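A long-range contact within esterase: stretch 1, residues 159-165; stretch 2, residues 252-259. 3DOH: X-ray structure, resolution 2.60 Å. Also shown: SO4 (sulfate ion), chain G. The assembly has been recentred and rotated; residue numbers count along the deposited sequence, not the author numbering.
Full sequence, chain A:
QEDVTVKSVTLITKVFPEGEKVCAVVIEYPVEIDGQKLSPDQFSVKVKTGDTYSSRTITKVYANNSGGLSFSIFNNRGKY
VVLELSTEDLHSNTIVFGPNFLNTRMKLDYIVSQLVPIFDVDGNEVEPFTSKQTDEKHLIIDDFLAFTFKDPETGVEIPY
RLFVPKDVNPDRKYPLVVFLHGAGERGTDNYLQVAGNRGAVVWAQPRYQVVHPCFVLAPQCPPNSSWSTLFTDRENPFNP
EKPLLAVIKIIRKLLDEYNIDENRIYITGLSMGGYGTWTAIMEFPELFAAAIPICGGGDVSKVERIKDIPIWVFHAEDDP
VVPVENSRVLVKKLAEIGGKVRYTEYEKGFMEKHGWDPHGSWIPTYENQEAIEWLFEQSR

Stretch 1 (159-165) PYRLFVP
Stretch 2 252-259: RKLLDEYN

No hydrogen bond joins strand 159-163 to helix 252-257 of this esterase; apolar side chains make the contact, and Leu254, which touches Tyr160 and Leu162, has chi1 of -97° and chi2 of 13°, both between rotamer wells. The two elements run in broadly the same direction, axes crossing at -35° and approaching to 12.3 Å, a gap wide enough for side chains from both. The extended strand (Leu162 phi/psi -132/129) alternates: Tyr160, Leu162 and, just beyond its end, Val164 point toward the helix, while Arg161 and Phe163 are out of reach. Register is set by CA-CA distances of 9.4 Å for Leu162-Leu254 and 9.0 Å for Val164-Tyr258. Leu162 (t, chi2 82°) touches both the helix and the residue just after it, its CD1 4.1 Å from Leu254 CG and its CD2 3.7 Å from Tyr258 CE2. Val164 (t) places CG2 4.0 Å from Tyr258 CE1, and both Leu162 CD2 and Val164 CG2 approach the tyrosine ring (chi1 m, chi2 -75°) obliquely. Tyr258 has left helical phi/psi (-139/160), yet its N still makes a weak 2.7 Å hydrogen bond to Leu254 O. Tyr160 (p, chi2 -82°) reaches Lys253 and Leu254, with its OH 4.1 Å from Lys253 CD and its CE2 4.3 Å from Leu254 CD1. Arg161 (m, m, m) instead binds sulfate through weak hydrogen bonds, including NH2 to O3 at 3.0 Å.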

ATOM      1  N   PRO A 159      40.704 -10.553  29.193  1.00 34.58           N
ATOM      2  CA  PRO A 159      39.630 -11.536  29.304  1.00 34.00           C
ATOM      3  C   PRO A 159      39.459 -12.281  27.963  1.00 33.35           C
ATOM      4  O   PRO A 159      39.643 -11.667  26.871  1.00 33.30           O
ATOM      5  CB  PRO A 159      38.390 -10.673  29.621  1.00 33.52           C
ATOM      6  CG  PRO A 159      38.884  -9.272  29.781  1.00 32.97           C
ATOM      7  CD  PRO A 159      40.171  -9.184  29.047  1.00 34.16           C
ATOM      8  N   TYR A 160      39.141 -13.576  28.036  1.00 32.34           N
ATOM      9  CA  TYR A 160      38.843 -14.337  26.830  1.00 32.01           C
ATOM     10  C   TYR A 160      37.791 -15.416  26.988  1.00 31.20           C
ATOM     11  O   TYR A 160      37.497 -15.874  28.084  1.00 31.76           O
ATOM     12  CB  TYR A 160      40.120 -14.894  26.208  1.00 32.46           C
ATOM     13  CG  TYR A 160      40.805 -16.002  26.980  1.00 33.39           C
ATOM     14  CD1 TYR A 160      41.665 -15.719  28.073  1.00 32.30           C
ATOM     15  CD2 TYR A 160      40.626 -17.340  26.606  1.00 32.97           C
ATOM     16  CE1 TYR A 160      42.319 -16.751  28.770  1.00 30.44           C
ATOM     17  CE2 TYR A 160      41.267 -18.374  27.281  1.00 32.67           C
ATOM     18  CZ  TYR A 160      42.114 -18.072  28.358  1.00 33.34           C
ATOM     19  OH  TYR A 160      42.731 -19.119  29.006  1.00 34.94           O
ATOM     20  N   ARG A 161      37.190 -15.775  25.869  1.00 30.31           N
ATOM     21  CA  ARG A 161      36.156 -16.788  25.838  1.00 29.02           C
ATOM     22  C   ARG A 161      36.712 -17.860  24.947  1.00 27.85           C
ATOM     23  O   ARG A 161      37.242 -17.553  23.882  1.00 27.99           O
ATOM     24  CB  ARG A 161      34.835 -16.260  25.226  1.00 28.72           C
ATOM     25  CG  ARG A 161      34.155 -15.075  25.893  1.00 28.44           C
ATOM     26  CD  ARG A 161      33.620 -15.340  27.288  1.00 30.11           C
ATOM     27  NE  ARG A 161      32.454 -16.212  27.332  1.00 33.80           N
ATOM     28  CZ  ARG A 161      31.271 -15.910  27.883  1.00 33.96           C
ATOM     29  NH1 ARG A 161      31.036 -14.735  28.469  1.00 31.08           N
ATOM     30  NH2 ARG A 161      30.303 -16.816  27.841  1.00 34.21           N
ATOM     31  N   LEU A 162      36.565 -19.107  25.366  1.00 26.99           N
ATOM     32  CA  LEU A 162      37.110 -20.248  24.638  1.00 26.94           C
ATOM     33  C   LEU A 162      36.063 -21.333  24.484  1.00 26.34           C
ATOM     34  O   LEU A 162      35.461 -21.720  25.465  1.00 26.72           O
ATOM     35  CB  LEU A 162      38.296 -20.825  25.414  1.00 27.04           C
ATOM     36  CG  LEU A 162      38.859 -22.177  24.962  1.00 27.18           C
ATOM     37  CD1 LEU A 162      39.825 -22.001  23.786  1.00 25.55           C
ATOM     38  CD2 LEU A 162      39.576 -22.841  26.123  1.00 25.80           C
ATOM     39  N   PHE A 163      35.858 -21.823  23.269  1.00 25.82           N
ATOM     40  CA  PHE A 163      34.942 -22.965  23.009  1.00 26.67           C
ATOM     41  C   PHE A 163      35.761 -24.240  22.955  1.00 27.25           C
ATOM     42  O   PHE A 163      36.720 -24.336  22.222  1.00 27.71           O
ATOM     43  CB  PHE A 163      34.182 -22.775  21.673  1.00 25.56           C
ATOM     44  CG  PHE A 163      33.248 -23.931  21.269  1.00 24.77           C
ATOM     45  CD1 PHE A 163      31.881 -23.926  21.646  1.00 22.49           C
ATOM     46  CD2 PHE A 163      33.700 -24.957  20.426  1.00 22.92           C
ATOM     47  CE1 PHE A 163      30.973 -24.948  21.205  1.00 20.93           C
ATOM     48  CE2 PHE A 163      32.824 -26.000  19.994  1.00 23.35           C
ATOM     49  CZ  PHE A 163      31.447 -25.990  20.395  1.00 22.45           C
ATOM     50  N   VAL A 164      35.372 -25.226  23.727  1.00 28.67           N
ATOM     51  CA  VAL A 164      36.023 -26.520  23.689  1.00 30.04           C
ATOM     52  C   VAL A 164      35.056 -27.529  23.037  1.00 31.08           C
ATOM     53  O   VAL A 164      33.920 -27.617  23.443  1.00 30.18           O
ATOM     54  CB  VAL A 164      36.401 -26.928  25.157  1.00 30.34           C
ATOM     55  CG1 VAL A 164      36.889 -28.388  25.265  1.00 29.13           C
ATOM     56  CG2 VAL A 164      37.443 -25.937  25.735  1.00 29.89           C
ATOM     57  N   PRO A 165      35.508 -28.290  22.015  1.00 32.83           N
ATOM     58  CA  PRO A 165      34.563 -29.229  21.359  1.00 34.29           C
ATOM     59  C   PRO A 165      34.014 -30.293  22.333  1.00 36.62           C
ATOM     60  O   PRO A 165      34.631 -30.566  23.355  1.00 35.64           O
ATOM     61  CB  PRO A 165      35.391 -29.882  20.236  1.00 34.10           C
ATOM     62  CG  PRO A 165      36.810 -29.351  20.352  1.00 32.32           C
ATOM     63  CD  PRO A 165      36.875 -28.339  21.454  1.00 32.54           C
ATOM     64  N   ARG A 252      49.508 -20.097  23.194  1.00 38.02           N
ATOM     65  CA  ARG A 252      50.506 -21.060  23.716  1.00 38.35           C
ATOM     66  C   ARG A 252      50.051 -21.738  24.975  1.00 37.35           C
ATOM     67  O   ARG A 252      50.338 -22.910  25.148  1.00 37.63           O
ATOM     68  CB  ARG A 252      51.875 -20.434  23.919  1.00 38.30           C
ATOM     69  CG  ARG A 252      52.338 -19.725  22.679  1.00 42.09           C
ATOM     70  CD  ARG A 252      53.842 -19.436  22.703  1.00 48.49           C
ATOM     71  NE  ARG A 252      54.333 -19.255  21.335  1.00 54.20           N
ATOM     72  CZ  ARG A 252      54.933 -18.151  20.891  1.00 56.87           C
ATOM     73  NH1 ARG A 252      55.149 -17.120  21.735  1.00 58.47           N
ATOM     74  NH2 ARG A 252      55.328 -18.083  19.612  1.00 54.47           N
ATOM     75  N   LYS A 253      49.330 -21.026  25.835  1.00 36.74           N
ATOM     76  CA  LYS A 253      48.777 -21.655  27.029  1.00 37.08           C
ATOM     77  C   LYS A 253      47.860 -22.785  26.544  1.00 37.07           C
ATOM     78  O   LYS A 253      47.953 -23.939  26.996  1.00 37.43           O
ATOM     79  CB  LYS A 253      48.019 -20.657  27.919  1.00 36.36           C
ATOM     80  CG  LYS A 253      47.427 -21.329  29.144  1.00 38.57           C
ATOM     81  CD  LYS A 253      46.436 -20.508  30.062  1.00 38.40           C
ATOM     82  CE  LYS A 253      47.086 -19.338  30.808  1.00 38.98           C
ATOM     83  NZ  LYS A 253      48.295 -19.717  31.599  1.00 39.61           N
ATOM     84  N   LEU A 254      47.008 -22.444  25.582  1.00 36.70           N
ATOM     85  CA  LEU A 254      46.001 -23.353  25.056  1.00 36.43           C
ATOM     86  C   LEU A 254      46.615 -24.634  24.487  1.00 36.55           C
ATOM     87  O   LEU A 254      46.124 -25.753  24.752  1.00 36.94           O
ATOM     88  CB  LEU A 254      45.200 -22.627  23.981  1.00 36.07           C
ATOM     89  CG  LEU A 254      43.857 -21.958  24.293  1.00 35.85           C
ATOM     90  CD1 LEU A 254      43.502 -21.784  25.781  1.00 31.29           C
ATOM     91  CD2 LEU A 254      43.793 -20.672  23.541  1.00 34.71           C
ATOM     92  N   LEU A 255      47.680 -24.456  23.711  1.00 35.81           N
ATOM     93  CA  LEU A 255      48.414 -25.557  23.122  1.00 35.32           C
ATOM     94  C   LEU A 255      48.910 -26.447  24.219  1.00 34.58           C
ATOM     95  O   LEU A 255      48.806 -27.660  24.103  1.00 34.60           O
ATOM     96  CB  LEU A 255      49.631 -25.061  22.316  1.00 35.77           C
ATOM     97  CG  LEU A 255      49.458 -24.280  21.016  1.00 36.42           C
ATOM     98  CD1 LEU A 255      50.809 -24.045  20.318  1.00 38.79           C
ATOM     99  CD2 LEU A 255      48.538 -25.030  20.101  1.00 38.01           C
ATOM    100  N   ASP A 256      49.471 -25.848  25.270  1.00 33.67           N
ATOM    101  CA  ASP A 256      49.896 -26.610  26.430  1.00 33.28           C
ATOM    102  C   ASP A 256      48.710 -27.302  27.055  1.00 32.98           C
ATOM    103  O   ASP A 256      48.744 -28.506  27.243  1.00 33.95           O
ATOM    104  CB  ASP A 256      50.583 -25.718  27.467  1.00 33.72           C
ATOM    105  CG  ASP A 256      51.864 -25.100  26.939  1.00 33.53           C
ATOM    106  OD1 ASP A 256      52.471 -25.678  26.019  1.00 29.77           O
ATOM    107  OD2 ASP A 256      52.259 -24.031  27.443  1.00 33.87           O
ATOM    108  N   GLU A 257      47.641 -26.572  27.344  1.00 32.25           N
ATOM    109  CA  GLU A 257      46.527 -27.179  28.092  1.00 32.24           C
ATOM    110  C   GLU A 257      45.643 -28.146  27.335  1.00 31.40           C
ATOM    111  O   GLU A 257      44.859 -28.827  27.957  1.00 30.93           O
ATOM    112  CB  GLU A 257      45.596 -26.102  28.654  1.00 32.76           C
ATOM    113  CG  GLU A 257      45.994 -25.489  29.968  1.00 34.85           C
ATOM    114  CD  GLU A 257      45.476 -24.081  30.100  1.00 39.29           C
ATOM    115  OE1 GLU A 257      45.093 -23.515  29.067  1.00 43.26           O
ATOM    116  OE2 GLU A 257      45.458 -23.508  31.211  1.00 42.39           O
ATOM    117  N   TYR A 258      45.687 -28.142  25.996  1.00 31.38           N
ATOM    118  CA  TYR A 258      44.626 -28.788  25.190  1.00 29.57           C
ATOM    119  C   TYR A 258      45.127 -29.559  23.989  1.00 29.32           C
ATOM    120  O   TYR A 258      46.241 -29.333  23.498  1.00 27.62           O
ATOM    121  CB  TYR A 258      43.578 -27.762  24.731  1.00 28.81           C
ATOM    122  CG  TYR A 258      42.694 -27.181  25.825  1.00 27.47           C
ATOM    123  CD1 TYR A 258      41.645 -27.939  26.404  1.00 27.38           C
ATOM    124  CD2 TYR A 258      42.882 -25.865  26.272  1.00 27.36           C
ATOM    125  CE1 TYR A 258      40.815 -27.392  27.417  1.00 25.13           C
ATOM    126  CE2 TYR A 258      42.062 -25.314  27.290  1.00 25.80           C
ATOM    127  CZ  TYR A 258      41.049 -26.093  27.846  1.00 24.69           C
ATOM    128  OH  TYR A 258      40.273 -25.549  28.810  1.00 25.65           O
ATOM    129  N   ASN A 259      44.276 -30.471  23.511  1.00 29.87           N
ATOM    130  CA  ASN A 259      44.607 -31.285  22.331  1.00 30.65           C
ATOM    131  C   ASN A 259      44.277 -30.514  21.034  1.00 30.63           C
ATOM    132  O   ASN A 259      43.350 -30.836  20.279  1.00 30.43           O
ATOM    133  CB  ASN A 259      43.973 -32.688  22.413  1.00 30.91           C
ATOM    134  CG  ASN A 259      42.449 -32.652  22.521  1.00 33.45           C
ATOM    135  OD1 ASN A 259      41.874 -31.763  23.167  1.00 35.20           O
ATOM    136  ND2 ASN A 259      41.780 -33.642  21.894  1.00 35.16           N
TER
HETATM  137  S   SO4 G 404      27.182 -16.813  29.678  1.00 49.65           S
HETATM  138  O1  SO4 G 404      27.848 -15.524  29.497  1.00 50.49           O
HETATM  139  O2  SO4 G 404      26.587 -16.796  31.019  1.00 50.93           O
HETATM  140  O3  SO4 G 404      28.131 -17.927  29.545  1.00 48.32           O
HETATM  141  O4  SO4 G 404      26.124 -16.973  28.672  1.00 50.16           O